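Versicolorin reductase (Brucella melitensis, PDB 4NIM) is probably an NAD(P)(H)-dependent oxidoreductase of the short-chain dehydrogenase/reductase type. Local coordinates at residues A[41-46]-A[58-63]; A[72-77]-A[81-86]; A[92-97]-A[133-138]. All blocks are in the same frame, centred on the assembly; numbering follows the deposited sequence.

Interaction 1: residues A[41-46]-A[58-63]; sequences QGLVIC and AGLEEL
No flat group carries the contact where Leu60 meets Leu43 and Ile45: every touching atom is an aliphatic methyl, so there are no faces or edges to tell apart. Leu60 reaches from helix 50-63 toward the strand and presents both of its branches to it. Its CD1 lies 3.9 Å from Ile45 CG2, the two side chains meeting tip to tip. With chi1 of 52°, the CG1 branch of Ile45 stands between the backbone N and the carbonyl carbon, and its CD1 also comes to 4.1 Å from Leu60 CD1. Leu43 instead crosses Leu60 at about a right angle, and its CD1 sits 4.1 Å from Leu60 CD1 and equally far from CD2, straddled by the fork. This is the packing of a helix on its own strand in a Rossmann-type beta-alpha-beta unit: strand 42-47, helix 50-63, strand 66-71. Alternation along the strand turns Leu43 and Ile45 to this helix and Val44 away from it. Leu43 also touches Phe35 and Ala36 of helix 26-37, while Leu60 rests on Ala67 of strand 66-71. One residue on, Glu61 OE2 takes a hydrogen bond from Ala67 N.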
# COMPACT_ATOMS: atom_id res chain seq x y z
N GLN A 41 -8.80 13.32 -9.82
CA GLN A 41 -8.94 14.71 -9.46
C GLN A 41 -7.87 15.20 -8.49
O GLN A 41 -7.30 16.27 -8.68
CB GLN A 41 -10.32 14.91 -8.86
CG GLN A 41 -10.71 16.37 -8.70
CD GLN A 41 -12.14 16.54 -8.25
OE1 GLN A 41 -13.02 15.72 -8.53
NE2 GLN A 41 -12.40 17.64 -7.55
N GLY A 42 -7.58 14.44 -7.43
CA GLY A 42 -6.70 14.93 -6.39
C GLY A 42 -5.95 13.78 -5.78
O GLY A 42 -6.50 12.73 -5.62
N LEU A 43 -4.66 13.98 -5.54
CA LEU A 43 -3.78 12.98 -5.04
C LEU A 43 -3.03 13.55 -3.86
O LEU A 43 -2.54 14.67 -3.91
CB LEU A 43 -2.81 12.55 -6.13
CG LEU A 43 -3.46 11.81 -7.30
CD1 LEU A 43 -2.46 11.70 -8.45
CD2 LEU A 43 -4.01 10.44 -6.83
N VAL A 44 -2.93 12.77 -2.78
CA VAL A 44 -2.10 13.14 -1.66
C VAL A 44 -1.00 12.13 -1.67
O VAL A 44 -1.27 10.90 -1.59
CB VAL A 44 -2.85 13.07 -0.32
CG1 VAL A 44 -1.95 13.48 0.83
CG2 VAL A 44 -4.05 14.01 -0.37
N ILE A 45 0.21 12.63 -1.81
CA ILE A 45 1.40 11.79 -1.79
C ILE A 45 2.27 12.14 -0.60
O ILE A 45 2.13 13.20 0.03
CB ILE A 45 2.22 11.89 -3.10
CG1 ILE A 45 2.53 13.35 -3.45
CG2 ILE A 45 1.47 11.20 -4.23
CD1 ILE A 45 3.73 13.50 -4.33
N CYS A 46 3.20 11.25 -0.26
CA CYS A 46 3.94 11.42 0.98
C CYS A 46 5.20 10.60 1.08
O CYS A 46 5.38 9.61 0.37
CB CYS A 46 3.06 11.11 2.20
SG CYS A 46 2.43 9.41 2.24
N ALA A 58 4.74 18.33 -8.59
CA ALA A 58 4.73 19.19 -9.82
C ALA A 58 4.51 18.30 -11.05
O ALA A 58 3.69 18.60 -11.91
CB ALA A 58 6.01 20.00 -9.94
N GLY A 59 5.18 17.14 -11.07
CA GLY A 59 4.93 16.15 -12.10
C GLY A 59 3.49 15.68 -12.17
O GLY A 59 2.96 15.48 -13.25
N LEU A 60 2.84 15.46 -11.02
CA LEU A 60 1.44 15.03 -11.03
C LEU A 60 0.51 16.14 -11.57
O LEU A 60 -0.45 15.87 -12.31
CB LEU A 60 1.00 14.59 -9.64
CG LEU A 60 1.67 13.31 -9.13
CD1 LEU A 60 1.34 13.01 -7.68
CD2 LEU A 60 1.33 12.12 -10.03
N GLU A 61 0.79 17.37 -11.18
CA GLU A 61 0.02 18.50 -11.67
C GLU A 61 0.11 18.60 -13.20
O GLU A 61 -0.89 18.85 -13.84
CB GLU A 61 0.46 19.81 -10.99
CG GLU A 61 0.22 19.82 -9.47
CD GLU A 61 -1.05 20.54 -9.04
OE1 GLU A 61 -1.74 21.11 -9.92
OE2 GLU A 61 -1.39 20.54 -7.83
N GLU A 62 1.29 18.35 -13.78
CA GLU A 62 1.41 18.45 -15.24
C GLU A 62 0.60 17.33 -15.92
O GLU A 62 0.24 17.47 -17.08
CB GLU A 62 2.89 18.43 -15.70
N LEU A 63 0.33 16.22 -15.21
CA LEU A 63 -0.53 15.14 -15.74
C LEU A 63 -2.01 15.42 -15.55
O LEU A 63 -2.85 14.68 -16.05
CB LEU A 63 -0.18 13.79 -15.07
CG LEU A 63 1.19 13.23 -15.44
CD1 LEU A 63 1.52 12.02 -14.57
CD2 LEU A 63 1.27 12.89 -16.93

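Interaction 2: residues A[72-77]-A[81-86]; sequences VDLENV and RRIVAE
Ile83 lies crosswise to both Val72 and Leu74, at about a right angle to each. Its CG1 lies 3.7 Å from Val72 CG1. The terminal CD1 of Ile83 carries on to Leu74 CD2, also 3.7 Å away, so this one chain lies against two side chains of the loop. With Ile83 CG1 anti to the carbonyl carbon (chi1 -67°), the longer branch extends toward the loop. Val72 and Ile83 also both touch Cys46, which ties the group to the neighbouring strand 42-47.

At the exposed border, Val77 and Arg81 lie one helical turn apart and their side chains cross obliquely. The guanidinium of Arg81 is flat above the valine: Val77 CG1 lies over the centre of one face, 4.0 Å from the plane. The extended run from Arg81 CG to NE carries the group there, and CG passes 3.4 Å from Val77 O. That same oxygen accepts the Arg81 backbone N at 3.0 Å, a nearly straight N-H...O of 165°, closing the first turn of helix 77-91.

The loop is shaped by its own bonds. Asp73 OD1 takes Glu75 N at 3.1 Å from above the carboxylate plane, an Asx turn, within a type I beta turn from Asp73 to Asn76. Asp79 OD2 in turn accepts Asp73 N, holding the loop to the helix. Asn76 OD1 accepts Glu78 N, making Asn76 the side-chain N-cap of the helix. An aspartate just after the third strand is a feature of classical short-chain dehydrogenases, where it probably lies beside the adenine of the cofactor; Asp73 holds this place.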
# COMPACT_ATOMS: atom_id res chain seq x y z
N VAL A 72 6.49 13.02 5.82
CA VAL A 72 6.18 12.18 6.98
C VAL A 72 7.27 11.19 7.37
O VAL A 72 8.13 10.84 6.58
CB VAL A 72 4.91 11.34 6.72
CG1 VAL A 72 3.68 12.22 6.57
CG2 VAL A 72 5.10 10.42 5.50
N ASP A 73 7.17 10.72 8.60
CA ASP A 73 7.83 9.51 9.06
C ASP A 73 6.68 8.56 9.43
O ASP A 73 5.96 8.80 10.40
CB ASP A 73 8.68 9.84 10.29
CG ASP A 73 9.27 8.60 10.95
OD1 ASP A 73 9.18 7.47 10.42
OD2 ASP A 73 9.83 8.81 12.04
N LEU A 74 6.46 7.52 8.62
CA LEU A 74 5.31 6.65 8.84
C LEU A 74 5.39 5.85 10.15
O LEU A 74 4.38 5.29 10.61
CB LEU A 74 5.09 5.69 7.66
CG LEU A 74 4.60 6.28 6.36
CD1 LEU A 74 4.53 5.17 5.31
CD2 LEU A 74 3.25 6.97 6.55
N GLU A 75 6.55 5.86 10.79
CA GLU A 75 6.67 5.22 12.15
C GLU A 75 5.92 6.01 13.19
O GLU A 75 5.61 5.52 14.27
CB GLU A 75 8.12 5.10 12.58
CG GLU A 75 8.92 4.20 11.66
CD GLU A 75 10.38 4.12 12.06
OE1 GLU A 75 10.70 4.09 13.29
OE2 GLU A 75 11.22 4.09 11.13
N ASN A 76 5.65 7.27 12.87
CA ASN A 76 4.94 8.14 13.78
C ASN A 76 3.44 8.14 13.42
O ASN A 76 3.03 8.65 12.35
CB ASN A 76 5.54 9.55 13.73
CG ASN A 76 4.85 10.55 14.65
OD1 ASN A 76 3.70 10.40 15.03
ND2 ASN A 76 5.56 11.62 14.97
N VAL A 77 2.63 7.60 14.33
CA VAL A 77 1.20 7.48 14.08
C VAL A 77 0.51 8.85 13.81
O VAL A 77 -0.42 8.94 13.02
CB VAL A 77 0.50 6.69 15.20
CG1 VAL A 77 -1.01 6.65 15.02
CG2 VAL A 77 1.02 5.25 15.21
N ARG A 81 -1.90 9.93 10.66
CA ARG A 81 -3.16 10.66 10.74
C ARG A 81 -3.16 11.96 9.91
O ARG A 81 -4.18 12.26 9.29
CB ARG A 81 -3.53 10.95 12.18
CG ARG A 81 -3.78 9.67 12.96
CD ARG A 81 -3.92 9.98 14.43
NE ARG A 81 -4.49 8.85 15.09
CZ ARG A 81 -4.31 8.52 16.35
NH1 ARG A 81 -3.49 9.24 17.12
NH2 ARG A 81 -4.94 7.44 16.82
N ARG A 82 -2.04 12.68 9.92
CA ARG A 82 -1.94 13.95 9.17
C ARG A 82 -2.09 13.76 7.66
O ARG A 82 -2.64 14.64 6.97
CB ARG A 82 -0.64 14.69 9.49
CG ARG A 82 -0.63 16.14 9.03
CD ARG A 82 0.38 16.99 9.81
NE ARG A 82 1.73 16.49 9.66
CZ ARG A 82 2.38 15.82 10.60
NH1 ARG A 82 1.81 15.59 11.78
NH2 ARG A 82 3.61 15.38 10.36
N ILE A 83 -1.64 12.61 7.14
CA ILE A 83 -1.77 12.36 5.71
C ILE A 83 -3.22 12.41 5.26
O ILE A 83 -3.61 13.12 4.28
CB ILE A 83 -1.16 11.00 5.34
CG1 ILE A 83 0.36 11.07 5.55
CG2 ILE A 83 -1.48 10.66 3.91
CD1 ILE A 83 1.00 9.72 5.64
N VAL A 84 -4.03 11.68 5.98
CA VAL A 84 -5.44 11.60 5.66
C VAL A 84 -6.14 12.93 5.99
O VAL A 84 -6.97 13.41 5.18
CB VAL A 84 -6.12 10.42 6.37
CG1 VAL A 84 -7.63 10.45 6.14
CG2 VAL A 84 -5.55 9.11 5.88
N ALA A 85 -5.75 13.57 7.11
CA ALA A 85 -6.23 14.94 7.38
C ALA A 85 -5.96 15.91 6.23
O ALA A 85 -6.77 16.80 5.99
CB ALA A 85 -5.61 15.51 8.64
N GLU A 86 -4.84 15.73 5.54
CA GLU A 86 -4.47 16.63 4.45
C GLU A 86 -5.35 16.41 3.22
O GLU A 86 -5.60 17.35 2.47
CB GLU A 86 -2.98 16.51 4.12
CG GLU A 86 -2.11 17.43 4.97
CD GLU A 86 -2.23 18.88 4.52
OE1 GLU A 86 -1.53 19.30 3.57
OE2 GLU A 86 -3.09 19.60 5.08

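Interaction 3: residues A[92-97]-A[133-138]; sequences GRLDIL and QEAIKL
The chain entering strand 96-99 runs beside helix 114-142, with CA atoms 6.4 Å apart at Leu94 and Leu138 and 7.0 Å apart at Leu97 and Ala135. The small Ala135 lets the two leucines of the incoming chain close on the helix. Leu94 CD2 lies 3.7 Å from Ala135 CB, and Leu97 CD2 approaches the same methyl from farther along the strand, at 4.2 Å. With CG opposite the backbone N in both (chi1 -173° and 170°), each leucine sends its CD2 to the alanine methyl. One helical turn on from Ala135, Leu138 CD1 touches Leu94 CB at 4.0 Å. A water bridges the backbones at this end, accepting from Leu94 N at 3.0 Å and giving a weak bond to Leu138 O. Flanking charges pair within each segment: Arg93 NH1 with Asp95 OD2, and Lys137 NZ with Glu134 OE2, the last on its syn side. Asp95 OD2 also accepts Ile17 N, linking this chain to strand 17-20. The pattern is that of the central strand and long following helix of the Rossmann fold; in classical short-chain dehydrogenases this strand leads into the NNAG motif, whose counterpart here follows directly.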
# COMPACT_ATOMS: atom_id res chain seq x y z
N GLY A 92 -11.63 17.89 0.81
CA GLY A 92 -12.92 17.79 1.54
C GLY A 92 -13.53 16.39 1.58
O GLY A 92 -14.62 16.21 2.06
N ARG A 93 -12.83 15.44 0.98
CA ARG A 93 -13.30 14.05 0.91
C ARG A 93 -12.14 13.12 0.54
O ARG A 93 -11.04 13.58 0.20
CB ARG A 93 -14.42 13.93 -0.14
CG ARG A 93 -14.06 14.53 -1.51
CD ARG A 93 -15.23 14.56 -2.47
NE ARG A 93 -14.86 15.10 -3.77
CZ ARG A 93 -14.52 14.37 -4.83
NH1 ARG A 93 -14.52 13.04 -4.77
NH2 ARG A 93 -14.19 14.97 -5.96
N LEU A 94 -12.40 11.82 0.63
CA LEU A 94 -11.45 10.79 0.23
C LEU A 94 -12.21 9.67 -0.49
O LEU A 94 -13.32 9.29 -0.09
CB LEU A 94 -10.68 10.23 1.43
CG LEU A 94 -9.54 9.27 1.07
CD1 LEU A 94 -8.47 9.98 0.23
CD2 LEU A 94 -8.95 8.70 2.35
N ASP A 95 -11.61 9.12 -1.53
CA ASP A 95 -12.22 7.99 -2.28
C ASP A 95 -11.42 6.71 -2.20
O ASP A 95 -12.01 5.63 -2.18
CB ASP A 95 -12.43 8.32 -3.76
CG ASP A 95 -13.47 9.39 -3.96
OD1 ASP A 95 -14.62 9.17 -3.59
OD2 ASP A 95 -13.12 10.50 -4.43
N ILE A 96 -10.09 6.83 -2.22
CA ILE A 96 -9.19 5.70 -2.35
C ILE A 96 -8.02 5.87 -1.39
O ILE A 96 -7.49 6.97 -1.29
CB ILE A 96 -8.66 5.61 -3.81
CG1 ILE A 96 -9.81 5.35 -4.81
CG2 ILE A 96 -7.59 4.58 -3.95
CD1 ILE A 96 -9.47 5.58 -6.29
N LEU A 97 -7.63 4.80 -0.67
CA LEU A 97 -6.34 4.71 0.02
C LEU A 97 -5.49 3.56 -0.53
O LEU A 97 -5.98 2.45 -0.67
CB LEU A 97 -6.50 4.51 1.54
CG LEU A 97 -5.26 4.17 2.37
CD1 LEU A 97 -4.27 5.30 2.47
CD2 LEU A 97 -5.65 3.68 3.77
N GLN A 133 -7.84 3.35 9.52
CA GLN A 133 -8.74 3.95 10.53
C GLN A 133 -9.22 5.33 10.06
O GLN A 133 -10.43 5.63 10.11
CB GLN A 133 -8.03 4.04 11.86
CG GLN A 133 -8.80 4.73 12.99
CD GLN A 133 -8.16 4.45 14.32
OE1 GLN A 133 -8.25 3.33 14.87
NE2 GLN A 133 -7.55 5.45 14.88
N GLU A 134 -8.28 6.20 9.73
CA GLU A 134 -8.65 7.55 9.34
C GLU A 134 -9.42 7.60 8.03
O GLU A 134 -10.32 8.43 7.88
CB GLU A 134 -7.41 8.46 9.26
CG GLU A 134 -6.76 8.74 10.60
CD GLU A 134 -7.74 9.33 11.60
OE1 GLU A 134 -8.42 10.31 11.29
OE2 GLU A 134 -7.85 8.79 12.72
N ALA A 135 -9.05 6.77 7.06
CA ALA A 135 -9.76 6.79 5.76
C ALA A 135 -11.21 6.34 5.95
O ALA A 135 -12.14 6.95 5.44
CB ALA A 135 -9.04 5.90 4.76
N ILE A 136 -11.42 5.31 6.76
CA ILE A 136 -12.77 4.82 6.96
C ILE A 136 -13.63 5.85 7.71
O ILE A 136 -14.81 5.97 7.42
CB ILE A 136 -12.77 3.44 7.69
CG1 ILE A 136 -12.18 2.37 6.76
CG2 ILE A 136 -14.17 3.05 8.18
CD1 ILE A 136 -11.94 1.03 7.46
N LYS A 137 -13.04 6.65 8.58
CA LYS A 137 -13.81 7.70 9.23
C LYS A 137 -14.32 8.71 8.15
O LYS A 137 -15.48 9.12 8.19
CB LYS A 137 -12.96 8.42 10.26
CG LYS A 137 -12.66 7.62 11.55
CD LYS A 137 -11.69 8.38 12.45
CE LYS A 137 -11.23 7.55 13.66
NZ LYS A 137 -10.16 8.23 14.44
N LEU A 138 -13.49 9.06 7.19
CA LEU A 138 -13.94 9.97 6.09
C LEU A 138 -14.95 9.28 5.17
O LEU A 138 -15.93 9.90 4.75
CB LEU A 138 -12.76 10.46 5.27
CG LEU A 138 -11.77 11.34 6.04
CD1 LEU A 138 -10.76 11.92 5.05
CD2 LEU A 138 -12.47 12.42 6.83
O HOH W 1 -14.86 11.49 2.33

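In the fold
The three contacts follow one another along the chain and lie on both sides of the parallel sheet. Interaction 1 packs helix 50-63 on one face of strand 42-47, while Val44 and Cys46 of that strand meet Ile83 of interaction 2 from the other face, with Cys46 SG 3.7 Å from Ile83 CD1; their centres are about 18 Å apart. Interactions 2 and 3, centres about 13 Å apart, share the seam between helices 77-91 and 114-142, where Val84 CG1 lies 3.6 Å from Leu138 CD1. Interactions 1 and 3, centres about 17 Å apart, reach the same sheet. The carboxyl ends of strands 42-47, 66-71 and 96-99 probably border the cofactor cleft, as in relatives.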